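Local coordinates for phosphatidylinositol transfer protein SFH5 (Saccharomyces cerevisiae, PDB 6W32) that binds and transfers phosphatidylinositol, regulates plasma-membrane phosphatidylinositol 4,5-bisphosphate levels and holds a heme b, with a possible role in responses to organic oxidants, at residues K34-G39 and N88-L93; N136-L141 and Q181-K186; Q149-F154 and K198-T203. All coordinates share one frame; numbering follows the deposited sequence.

Contact 1 of 3, residues K34-G39 and N88-L93; sequences KEKCAG and NLIDIL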
loop_
_atom_site.group_PDB
_atom_site.type_symbol
_atom_site.label_atom_id
_atom_site.label_comp_id
_atom_site.label_asym_id
_atom_site.label_seq_id
_atom_site.Cartn_x
_atom_site.Cartn_y
_atom_site.Cartn_z
ATOM N N LYS A 34 5.603 4.231 -23.566
ATOM C CA LYS A 34 6.360 5.096 -24.447
ATOM C C LYS A 34 5.451 6.129 -25.133
ATOM O O LYS A 34 5.719 7.326 -25.091
ATOM C CB LYS A 34 7.007 4.100 -25.420
ATOM C CG LYS A 34 7.932 4.496 -26.473
ATOM C CD LYS A 34 8.281 3.163 -27.064
ATOM C CE LYS A 34 9.172 3.409 -28.133
ATOM N NZ LYS A 34 9.488 2.174 -28.670
ATOM N N GLU A 35 4.325 5.692 -25.699
ATOM C CA GLU A 35 3.398 6.584 -26.386
ATOM C C GLU A 35 2.428 7.313 -25.450
ATOM O O GLU A 35 1.861 8.334 -25.850
ATOM C CB GLU A 35 2.581 5.797 -27.420
ATOM C CG GLU A 35 3.396 5.129 -28.541
ATOM C CD GLU A 35 2.897 5.524 -29.952
ATOM O OE1 GLU A 35 1.649 5.558 -30.175
ATOM O OE2 GLU A 35 3.760 5.819 -30.826
ATOM N N LYS A 36 2.114 6.777 -24.257
ATOM C CA LYS A 36 0.972 7.303 -23.488
ATOM C C LYS A 36 1.277 7.507 -22.022
ATOM O O LYS A 36 0.476 8.154 -21.335
ATOM C CB LYS A 36 -0.263 6.385 -23.555
ATOM C CG LYS A 36 -0.706 5.952 -24.911
ATOM C CD LYS A 36 -2.075 6.526 -25.307
ATOM C CE LYS A 36 -2.094 6.811 -26.838
ATOM N NZ LYS A 36 -3.095 7.834 -27.281
ATOM N N CYS A 37 2.333 6.868 -21.527
ATOM C CA CYS A 37 2.783 7.060 -20.152
ATOM C C CYS A 37 3.994 7.983 -20.054
ATOM O O CYS A 37 4.492 8.249 -18.959
ATOM C CB CYS A 37 3.099 5.711 -19.502
ATOM S SG CYS A 37 1.700 4.569 -19.430
ATOM N N ALA A 38 4.468 8.464 -21.198
ATOM C CA ALA A 38 5.753 9.107 -21.265
ATOM C C ALA A 38 6.814 8.228 -20.602
ATOM O O ALA A 38 7.406 8.648 -19.628
ATOM C CB ALA A 38 5.786 10.522 -20.744
ATOM N N GLY A 39 7.099 7.009 -21.114
ATOM C CA GLY A 39 8.381 6.307 -20.872
ATOM C C GLY A 39 8.709 6.065 -19.405
ATOM O O GLY A 39 9.675 5.370 -19.100
ATOM N N ASN A 88 -5.829 1.421 -17.106
ATOM C CA ASN A 88 -5.471 1.700 -15.710
ATOM C C ASN A 88 -3.976 1.599 -15.484
ATOM O O ASN A 88 -3.440 2.242 -14.572
ATOM C CB ASN A 88 -6.139 0.721 -14.750
ATOM C CG ASN A 88 -7.600 0.840 -14.737
ATOM O OD1 ASN A 88 -8.190 1.351 -13.776
ATOM N ND2 ASN A 88 -8.226 0.349 -15.797
ATOM N N LEU A 89 -3.311 0.736 -16.249
ATOM C CA LEU A 89 -1.857 0.763 -16.274
ATOM C C LEU A 89 -1.344 2.160 -16.695
ATOM O O LEU A 89 -0.359 2.666 -16.132
ATOM C CB LEU A 89 -1.338 -0.346 -17.191
ATOM C CG LEU A 89 0.174 -0.331 -17.334
ATOM C CD1 LEU A 89 0.849 -0.404 -15.999
ATOM C CD2 LEU A 89 0.686 -1.428 -18.224
ATOM N N ILE A 90 -2.024 2.824 -17.641
ATOM C CA ILE A 90 -1.655 4.196 -17.934
ATOM C C ILE A 90 -1.924 5.068 -16.727
ATOM O O ILE A 90 -1.051 5.818 -16.275
ATOM C CB ILE A 90 -2.388 4.748 -19.168
ATOM C CG1 ILE A 90 -2.294 3.807 -20.368
ATOM C CG2 ILE A 90 -1.780 6.105 -19.526
ATOM C CD1 ILE A 90 -1.175 4.083 -21.196
ATOM N N ASP A 91 -3.135 4.999 -16.188
ATOM C CA ASP A 91 -3.462 5.911 -15.095
ATOM C C ASP A 91 -2.528 5.721 -13.906
ATOM O O ASP A 91 -2.161 6.701 -13.240
ATOM C CB ASP A 91 -4.907 5.736 -14.701
ATOM C CG ASP A 91 -5.820 5.989 -15.854
ATOM O OD1 ASP A 91 -5.292 6.369 -16.918
ATOM O OD2 ASP A 91 -7.046 5.802 -15.717
ATOM N N ILE A 92 -2.080 4.483 -13.660
ATOM C CA ILE A 92 -1.140 4.259 -12.566
ATOM C C ILE A 92 0.190 4.928 -12.870
ATOM O O ILE A 92 0.649 5.806 -12.129
ATOM C CB ILE A 92 -0.953 2.764 -12.294
ATOM C CG1 ILE A 92 -2.152 2.216 -11.517
ATOM C CG2 ILE A 92 0.278 2.582 -11.470
ATOM C CD1 ILE A 92 -2.448 0.744 -11.787
ATOM N N LEU A 93 0.820 4.535 -13.978
ATOM C CA LEU A 93 2.155 5.034 -14.299
ATOM C C LEU A 93 2.181 6.563 -14.427
ATOM O O LEU A 93 3.147 7.211 -14.018
ATOM C CB LEU A 93 2.639 4.376 -15.589
ATOM C CG LEU A 93 3.075 2.927 -15.432
ATOM C CD1 LEU A 93 3.627 2.379 -16.728
ATOM C CD2 LEU A 93 4.084 2.790 -14.294
#
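C37 and I90 meet without any flat side chain between them; the planar group at hand is the K36-C37 peptide, whose oxygen, K36 O, lies 3.5 Å from I90 CG2. The other close contacts of the side chains are mostly between the thiol and saturated carbon. I90 CD1 does most of the reaching: it comes to 3.4 Å from C37 SG and is equally near to K36 CB. I90 CG1 is anti to the carbonyl carbon (chi1 -50°), which leaves CG2 beside that carbon and lets both branches of the isoleucine face the other segment. K36 and I90 cross obliquely, and past CB the lysine chain bends at chi2 and chi3 and leads away.

The CB of C37 is directed toward helix 82-98. SG lies against I90 and L93, three residues apart on that helix: it is 3.7 Å from I90 CA and 4.0 Å from both L93 CB and L93 CD1. The sulfur therefore rests close to the helix backbone as well as against the side chains. Next along the chain, A38 has left helical geometry, with a positive phi of 50°. I90 also packs on I32, and L93 on I33, of helix 16-36, while L89 and I92 turn to L74 of helix 64-77. Helix 82-98 thus packs against helices 16-36 and 64-77, in a helical region remote from the heme.

With neither a hydrogen bond nor a salt bridge between the segments, the join depends on burying a thiol and aliphatic carbons. Such chemistry holds by shape and exclusion of water, with little directional constraint, and K36 closes its exposed border.

Contact 2 of 3, residues N136-L141 and Q181-K186; sequences NLYGQL and QVHDYK. With HEM (protoporphyrin IX containing Fe), chain D.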
loop_
_atom_site.group_PDB
_atom_site.type_symbol
_atom_site.label_atom_id
_atom_site.label_comp_id
_atom_site.label_asym_id
_atom_site.label_seq_id
_atom_site.Cartn_x
_atom_site.Cartn_y
_atom_site.Cartn_z
ATOM N N ASN A 136 -1.286 2.268 11.476
ATOM C CA ASN A 136 -1.591 3.669 11.701
ATOM C C ASN A 136 -2.197 3.820 13.085
ATOM O O ASN A 136 -3.217 3.200 13.391
ATOM C CB ASN A 136 -2.534 4.207 10.630
ATOM C CG ASN A 136 -1.948 4.099 9.253
ATOM O OD1 ASN A 136 -2.272 3.172 8.497
ATOM N ND2 ASN A 136 -1.055 5.021 8.922
ATOM N N LEU A 137 -1.550 4.609 13.935
ATOM C CA LEU A 137 -2.041 4.787 15.293
ATOM C C LEU A 137 -2.959 5.997 15.335
ATOM O O LEU A 137 -2.771 6.935 16.108
ATOM C CB LEU A 137 -0.880 4.913 16.271
ATOM C CG LEU A 137 0.057 3.729 16.110
ATOM C CD1 LEU A 137 1.243 3.850 17.001
ATOM C CD2 LEU A 137 -0.710 2.459 16.392
ATOM N N TYR A 138 -3.972 5.938 14.472
ATOM C CA TYR A 138 -4.821 7.102 14.254
ATOM C C TYR A 138 -5.558 7.537 15.520
ATOM O O TYR A 138 -5.814 8.728 15.706
ATOM C CB TYR A 138 -5.806 6.815 13.127
ATOM C CG TYR A 138 -5.199 6.878 11.740
ATOM C CD1 TYR A 138 -4.082 7.660 11.465
ATOM C CD2 TYR A 138 -5.753 6.158 10.693
ATOM C CE1 TYR A 138 -3.542 7.701 10.172
ATOM C CE2 TYR A 138 -5.220 6.216 9.407
ATOM C CZ TYR A 138 -4.131 6.978 9.158
ATOM O OH TYR A 138 -3.646 6.984 7.883
ATOM N N GLY A 139 -5.859 6.615 16.421
ATOM C CA GLY A 139 -6.526 7.002 17.657
ATOM C C GLY A 139 -5.760 8.022 18.476
ATOM O O GLY A 139 -6.359 8.836 19.182
ATOM N N GLN A 140 -4.432 8.007 18.383
ATOM C CA GLN A 140 -3.591 9.015 19.016
ATOM C C GLN A 140 -3.819 10.434 18.485
ATOM O O GLN A 140 -3.428 11.387 19.166
ATOM C CB GLN A 140 -2.123 8.605 18.850
ATOM C CG GLN A 140 -1.807 7.394 19.662
ATOM C CD GLN A 140 -0.355 6.997 19.624
ATOM O OE1 GLN A 140 0.553 7.835 19.628
ATOM N NE2 GLN A 140 -0.120 5.697 19.570
ATOM N N LEU A 141 -4.473 10.607 17.329
ATOM C CA LEU A 141 -4.587 11.914 16.687
ATOM C C LEU A 141 -5.960 12.574 16.835
ATOM O O LEU A 141 -6.215 13.578 16.153
ATOM C CB LEU A 141 -4.248 11.816 15.198
ATOM C CG LEU A 141 -2.819 11.565 14.743
ATOM C CD1 LEU A 141 -2.550 10.124 14.928
ATOM C CD2 LEU A 141 -2.696 11.920 13.277
ATOM N N GLN A 181 -2.486 -4.512 6.986
ATOM C CA GLN A 181 -2.526 -3.173 7.538
ATOM C C GLN A 181 -3.376 -3.183 8.788
ATOM O O GLN A 181 -4.397 -3.864 8.822
ATOM C CB GLN A 181 -3.082 -2.178 6.506
ATOM C CG GLN A 181 -2.153 -1.989 5.311
ATOM C CD GLN A 181 -2.776 -1.218 4.165
ATOM O OE1 GLN A 181 -2.496 -1.490 2.991
ATOM N NE2 GLN A 181 -3.617 -0.251 4.493
ATOM N N VAL A 182 -2.951 -2.465 9.823
ATOM C CA VAL A 182 -3.775 -2.297 11.012
ATOM C C VAL A 182 -3.997 -0.816 11.247
ATOM O O VAL A 182 -3.054 -0.023 11.161
ATOM C CB VAL A 182 -3.158 -2.939 12.279
ATOM C CG1 VAL A 182 -3.885 -2.464 13.559
ATOM C CG2 VAL A 182 -3.251 -4.402 12.213
ATOM N N HIS A 183 -5.235 -0.456 11.571
ATOM C CA HIS A 183 -5.548 0.813 12.200
ATOM C C HIS A 183 -5.847 0.560 13.668
ATOM O O HIS A 183 -6.507 -0.435 14.018
ATOM C CB HIS A 183 -6.747 1.490 11.546
ATOM C CG HIS A 183 -6.458 2.016 10.180
ATOM N ND1 HIS A 183 -7.346 2.801 9.478
ATOM C CD2 HIS A 183 -5.374 1.862 9.381
ATOM C CE1 HIS A 183 -6.818 3.115 8.309
ATOM N NE2 HIS A 183 -5.628 2.545 8.218
ATOM N N ASP A 184 -5.224 1.367 14.513
ATOM C CA ASP A 184 -5.574 1.406 15.908
ATOM C C ASP A 184 -6.319 2.701 16.085
ATOM O O ASP A 184 -5.772 3.788 15.905
ATOM C CB ASP A 184 -4.320 1.388 16.782
ATOM C CG ASP A 184 -4.643 1.416 18.263
ATOM O OD1 ASP A 184 -5.841 1.447 18.612
ATOM O OD2 ASP A 184 -3.697 1.408 19.079
ATOM N N TYR A 185 -7.583 2.569 16.445
ATOM C CA TYR A 185 -8.401 3.709 16.784
ATOM C C TYR A 185 -8.618 3.838 18.277
ATOM O O TYR A 185 -9.613 4.453 18.697
ATOM C CB TYR A 185 -9.731 3.587 16.060
ATOM C CG TYR A 185 -9.583 3.665 14.567
ATOM C CD1 TYR A 185 -9.143 4.831 13.970
ATOM C CD2 TYR A 185 -9.909 2.597 13.752
ATOM C CE1 TYR A 185 -9.001 4.927 12.609
ATOM C CE2 TYR A 185 -9.787 2.691 12.389
ATOM C CZ TYR A 185 -9.334 3.874 11.819
ATOM O OH TYR A 185 -9.180 4.009 10.457
ATOM N N LYS A 186 -7.721 3.283 19.099
ATOM C CA LYS A 186 -7.936 3.387 20.534
ATOM C C LYS A 186 -7.975 4.841 20.948
ATOM O O LYS A 186 -6.943 5.511 21.005
ATOM C CB LYS A 186 -6.855 2.687 21.341
ATOM C CG LYS A 186 -7.100 2.900 22.833
ATOM C CD LYS A 186 -6.621 1.721 23.723
ATOM C CE LYS A 186 -7.582 1.488 24.887
ATOM N NZ LYS A 186 -8.200 2.787 25.321
HETATM C CHA HEM D . -9.902 4.441 6.248
HETATM C CHB HEM D . -8.527 7.901 9.272
HETATM C CHC HEM D . -11.921 6.466 12.401
HETATM C CHD HEM D . -12.971 2.656 9.550
HETATM C C1A HEM D . -9.241 5.498 6.816
HETATM C C2A HEM D . -8.217 6.239 6.141
HETATM C C3A HEM D . -7.833 7.243 6.955
HETATM C C4A HEM D . -8.615 7.108 8.173
HETATM C CMA HEM D . -6.766 8.350 6.770
HETATM C CAA HEM D . -7.840 5.857 4.700
HETATM C CBA HEM D . -6.519 5.163 4.461
HETATM C CGA HEM D . -5.730 4.752 5.646
HETATM O O1A HEM D . -5.180 5.732 6.241
HETATM O O2A HEM D . -5.084 3.679 5.405
HETATM C C1B HEM D . -9.358 7.855 10.352
HETATM C C2B HEM D . -9.341 8.793 11.440
HETATM C C3B HEM D . -10.275 8.412 12.314
HETATM C C4B HEM D . -10.923 7.205 11.800
HETATM C CMB HEM D . -8.374 9.993 11.513
HETATM C CAB HEM D . -10.608 9.098 13.656
HETATM C CBB HEM D . -11.842 9.442 13.976
HETATM C C1C HEM D . -12.517 5.303 11.951
HETATM C C2C HEM D . -13.581 4.495 12.591
HETATM C C3C HEM D . -13.863 3.445 11.788
HETATM C C4C HEM D . -12.998 3.534 10.621
HETATM C CMC HEM D . -14.255 4.786 13.958
HETATM C CAC HEM D . -14.899 2.318 12.056
HETATM C CBC HEM D . -14.615 1.019 11.807
HETATM C C1D HEM D . -12.292 2.797 8.371
HETATM C C2D HEM D . -12.421 1.968 7.196
HETATM C C3D HEM D . -11.462 2.578 6.170
HETATM C C4D HEM D . -10.858 3.681 6.835
HETATM C CMD HEM D . -13.307 0.740 6.974
HETATM C CAD HEM D . -11.099 2.145 4.744
HETATM C CBD HEM D . -9.683 1.562 4.809
HETATM C CGD HEM D . -9.332 1.017 3.448
HETATM O O1D HEM D . -8.135 0.627 3.244
HETATM O O2D HEM D . -10.174 1.220 2.507
HETATM N NA HEM D . -9.476 6.053 8.042
HETATM N NB HEM D . -10.329 6.906 10.599
HETATM N NC HEM D . -12.239 4.675 10.789
HETATM N ND HEM D . -11.361 3.819 8.107
HETATM FE FE HEM D . -10.778 5.300 9.436
#
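Y138 and Y185 pack against each other while both grip the heme, and the striking feature is that Y185 OH ligates the iron itself, at 2.3 Å from FE. The setting is the mixed sheet of the CRAL-TRIO (Sec14-like) fold, whose parallel strands 132-136 and 179-184 are joined by a beta-alpha-beta crossover through helix 151-166. N136 and H183 form a parallel bridge, held by N136 N to V182 O and by D184 N to N136 O, both 2.9 Å. Beyond the strand, the chain turns into a 3-10 segment, and G139 N donates to D184 O. G139 CA packs on the backbone of Y185 and K186, where a CB would collide with K186 O.

H183, its CG anti to the carbonyl carbon (chi1 -71°), is at the centre of the side-chain cluster. The edge of the Y138 ring points at its face, CE2 leading, in a T-shaped pair with planes 72° apart and centroids 5.0 Å apart. N136 CB lies over the centre of the Y138 ring. H183 ND1 is modelled as donating to Y185 OH, though the length is doubtfully short; this would make H183 a second-shell partner of the iron ligand. H183 NE2 makes a weak bond to heme O2A, and Y138 OH donates to O1A of the same propionate at 2.6 Å; R158 and K219 also bond the heme. Y185 lays one ring face over the porphyrin.

Past the strand, an Asx turn bends the chain: K186 N reaches D184 OD1 at 2.7 Å, from 42° above the carboxylate plane.

Contact 3 of 3, residues Q149-F154 and K198-T203; sequences QNVDKF and KNCSKT. With HEM (protoporphyrin IX containing Fe), chain D.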
loop_
_atom_site.group_PDB
_atom_site.type_symbol
_atom_site.label_atom_id
_atom_site.label_comp_id
_atom_site.label_asym_id
_atom_site.label_seq_id
_atom_site.Cartn_x
_atom_site.Cartn_y
_atom_site.Cartn_z
ATOM N N GLN A 149 -6.498 19.503 8.413
ATOM C CA GLN A 149 -6.873 20.653 7.598
ATOM C C GLN A 149 -6.011 20.745 6.350
ATOM O O GLN A 149 -6.511 21.116 5.284
ATOM C CB GLN A 149 -6.748 21.947 8.397
ATOM C CG GLN A 149 -7.708 22.144 9.540
ATOM C CD GLN A 149 -7.189 23.193 10.524
ATOM O OE1 GLN A 149 -6.137 23.807 10.304
ATOM N NE2 GLN A 149 -7.921 23.398 11.615
ATOM N N ASN A 150 -4.712 20.455 6.450
ATOM C CA ASN A 150 -3.886 20.425 5.245
ATOM C C ASN A 150 -3.948 18.996 4.742
ATOM O O ASN A 150 -3.160 18.129 5.126
ATOM C CB ASN A 150 -2.459 20.909 5.509
ATOM C CG ASN A 150 -1.642 21.121 4.199
ATOM O OD1 ASN A 150 -2.162 20.975 3.074
ATOM N ND2 ASN A 150 -0.354 21.450 4.357
ATOM N N VAL A 151 -4.933 18.755 3.889
ATOM C CA VAL A 151 -5.202 17.417 3.392
ATOM C C VAL A 151 -4.037 16.913 2.566
ATOM O O VAL A 151 -3.558 15.798 2.766
ATOM C CB VAL A 151 -6.504 17.420 2.580
ATOM C CG1 VAL A 151 -6.661 16.126 1.809
ATOM C CG2 VAL A 151 -7.675 17.668 3.509
ATOM N N ASP A 152 -3.554 17.726 1.629
ATOM C CA ASP A 152 -2.535 17.232 0.704
ATOM C C ASP A 152 -1.265 16.806 1.426
ATOM O O ASP A 152 -0.615 15.833 1.023
ATOM C CB ASP A 152 -2.231 18.280 -0.352
ATOM C CG ASP A 152 -3.489 18.935 -0.877
ATOM O OD1 ASP A 152 -3.595 20.190 -0.789
ATOM O OD2 ASP A 152 -4.387 18.178 -1.341
ATOM N N LYS A 153 -0.882 17.498 2.497
ATOM C CA LYS A 153 0.361 17.043 3.105
ATOM C C LYS A 153 0.161 15.747 3.877
ATOM O O LYS A 153 1.062 14.901 3.904
ATOM C CB LYS A 153 1.007 18.130 3.966
ATOM C CG LYS A 153 2.290 18.692 3.256
ATOM C CD LYS A 153 3.421 17.607 3.004
ATOM C CE LYS A 153 4.400 17.981 1.822
ATOM N NZ LYS A 153 5.745 17.265 1.810
ATOM N N PHE A 154 -1.014 15.542 4.467
ATOM C CA PHE A 154 -1.317 14.233 5.042
ATOM C C PHE A 154 -1.199 13.137 3.988
ATOM O O PHE A 154 -0.390 12.214 4.126
ATOM C CB PHE A 154 -2.713 14.225 5.651
ATOM C CG PHE A 154 -3.023 12.988 6.418
ATOM C CD1 PHE A 154 -2.852 12.948 7.789
ATOM C CD2 PHE A 154 -3.509 11.860 5.777
ATOM C CE1 PHE A 154 -3.152 11.799 8.510
ATOM C CE2 PHE A 154 -3.801 10.716 6.478
ATOM C CZ PHE A 154 -3.613 10.686 7.849
ATOM N N LYS A 198 -13.201 12.918 7.439
ATOM C CA LYS A 198 -13.866 12.281 6.311
ATOM C C LYS A 198 -13.091 12.534 5.029
ATOM O O LYS A 198 -12.943 11.638 4.192
ATOM C CB LYS A 198 -15.312 12.773 6.199
ATOM C CG LYS A 198 -16.168 12.386 7.432
ATOM C CD LYS A 198 -17.656 12.149 7.160
ATOM C CE LYS A 198 -18.396 11.731 8.441
ATOM N NZ LYS A 198 -19.899 11.855 8.300
ATOM N N ASN A 199 -12.506 13.733 4.915
ATOM C CA ASN A 199 -11.888 14.191 3.681
ATOM C C ASN A 199 -10.529 13.533 3.446
ATOM O O ASN A 199 -10.211 13.138 2.316
ATOM C CB ASN A 199 -11.772 15.710 3.723
ATOM C CG ASN A 199 -11.549 16.308 2.353
ATOM O OD1 ASN A 199 -10.469 16.828 2.044
ATOM N ND2 ASN A 199 -12.565 16.212 1.503
ATOM N N CYS A 200 -9.715 13.389 4.494
ATOM C CA CYS A 200 -8.469 12.645 4.330
ATOM C C CYS A 200 -8.723 11.175 4.004
ATOM O O CYS A 200 -8.134 10.639 3.054
ATOM C CB CYS A 200 -7.594 12.768 5.573
ATOM S SG CYS A 200 -7.153 14.459 6.049
ATOM N N SER A 201 -9.567 10.502 4.803
ATOM C CA SER A 201 -9.979 9.127 4.527
ATOM C C SER A 201 -10.350 8.895 3.073
ATOM O O SER A 201 -9.762 8.050 2.387
ATOM C CB SER A 201 -11.174 8.748 5.395
ATOM O OG SER A 201 -10.755 8.091 6.581
ATOM N N LYS A 202 -11.347 9.640 2.599
ATOM C CA LYS A 202 -11.848 9.415 1.255
ATOM C C LYS A 202 -10.765 9.651 0.217
ATOM O O LYS A 202 -10.685 8.913 -0.779
ATOM C CB LYS A 202 -13.072 10.293 1.022
ATOM C CG LYS A 202 -14.264 9.875 1.912
ATOM C CD LYS A 202 -15.398 10.906 2.000
ATOM C CE LYS A 202 -15.942 11.299 0.628
ATOM N NZ LYS A 202 -17.221 12.088 0.741
ATOM N N THR A 203 -9.883 10.623 0.464
ATOM C CA THR A 203 -8.826 10.945 -0.493
ATOM C C THR A 203 -7.822 9.815 -0.594
ATOM O O THR A 203 -7.585 9.272 -1.677
ATOM C CB THR A 203 -8.113 12.236 -0.087
ATOM O OG1 THR A 203 -9.076 13.281 0.096
ATOM C CG2 THR A 203 -7.135 12.634 -1.153
HETATM C CHA HEM D . -9.902 4.441 6.248
HETATM C CHB HEM D . -8.527 7.901 9.272
HETATM C CHC HEM D . -11.921 6.466 12.401
HETATM C CHD HEM D . -12.971 2.656 9.550
HETATM C C1A HEM D . -9.241 5.498 6.816
HETATM C C2A HEM D . -8.217 6.239 6.141
HETATM C C3A HEM D . -7.833 7.243 6.955
HETATM C C4A HEM D . -8.615 7.108 8.173
HETATM C CMA HEM D . -6.766 8.350 6.770
HETATM C CAA HEM D . -7.840 5.857 4.700
HETATM C CBA HEM D . -6.519 5.163 4.461
HETATM C CGA HEM D . -5.730 4.752 5.646
HETATM O O1A HEM D . -5.180 5.732 6.241
HETATM O O2A HEM D . -5.084 3.679 5.405
HETATM C C1B HEM D . -9.358 7.855 10.352
HETATM C C2B HEM D . -9.341 8.793 11.440
HETATM C C3B HEM D . -10.275 8.412 12.314
HETATM C C4B HEM D . -10.923 7.205 11.800
HETATM C CMB HEM D . -8.374 9.993 11.513
HETATM C CAB HEM D . -10.608 9.098 13.656
HETATM C CBB HEM D . -11.842 9.442 13.976
HETATM C C1C HEM D . -12.517 5.303 11.951
HETATM C C2C HEM D . -13.581 4.495 12.591
HETATM C C3C HEM D . -13.863 3.445 11.788
HETATM C C4C HEM D . -12.998 3.534 10.621
HETATM C CMC HEM D . -14.255 4.786 13.958
HETATM C CAC HEM D . -14.899 2.318 12.056
HETATM C CBC HEM D . -14.615 1.019 11.807
HETATM C C1D HEM D . -12.292 2.797 8.371
HETATM C C2D HEM D . -12.421 1.968 7.196
HETATM C C3D HEM D . -11.462 2.578 6.170
HETATM C C4D HEM D . -10.858 3.681 6.835
HETATM C CMD HEM D . -13.307 0.740 6.974
HETATM C CAD HEM D . -11.099 2.145 4.744
HETATM C CBD HEM D . -9.683 1.562 4.809
HETATM C CGD HEM D . -9.332 1.017 3.448
HETATM O O1D HEM D . -8.135 0.627 3.244
HETATM O O2D HEM D . -10.174 1.220 2.507
HETATM N NA HEM D . -9.476 6.053 8.042
HETATM N NB HEM D . -10.329 6.906 10.599
HETATM N NC HEM D . -12.239 4.675 10.789
HETATM N ND HEM D . -11.361 3.819 8.107
HETATM FE FE HEM D . -10.778 5.300 9.436
#
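V151 and N199 cross at about a right angle, the valine sending CG2 to within 3.3 Å of N199 OD1. Both methyls of V151 rest on the near side of the facing helix. CG1, anti to the backbone N (chi1 168°), lies 4.1 Å from T203 OG1, while CG2 also touches C200 SG at 4.1 Å. V151 thereby fits among N199, C200 and T203, which line one side of helix 195-211. The T203 hydroxyl is modelled as donating to N199 O within its own helix, at a doubtfully short distance.

One turn beyond V151, F154 points toward the same helix, and C200 comes to its ring at a slant. C200 SG sits 4.8 Å from the ring centroid and 26° off the normal, an oblique sulfur-aromatic contact, with C200 CB near F154 CD2. On the heme side, F154 CE2 lies 3.8 Å from the methyl CMA, and F154 also packs on Y138.

S201 turns away from 149-154 and toward the porphyrin, its CB 3.9 Å from heme C2A; the modelled position of OG is too close to be trusted. N150 holds the N-cap position of helix 151-166, so the packing engages the first turn of that helix. Helices 151-166 and 195-211 each link neighbouring parallel strands in beta-alpha-beta crossovers, and their meeting here forms part of the heme pocket wall of the CRAL-TRIO fold.

Contacts 2 and 3 belong together: their segments alternate along the chain, both touch the heme, and Y138 OH meets F154 CZ at 3.7 Å. Helix 151-166, in contact 3, connects the strands paired in contact 2. Contact 1 stands apart, its centre 34 Å from that of contact 2 on the opposite side of the chain's centre. The chemistry follows the location. Contact 2, buried at the sheet, combines backbone hydrogen bonds with iron ligation and hydrogen bonds to a propionate. Contact 3, partly buried, packs helix on helix, and contact 1, buried, sets the turn after a helix on the side of another; both place a cysteine against carbon side chains.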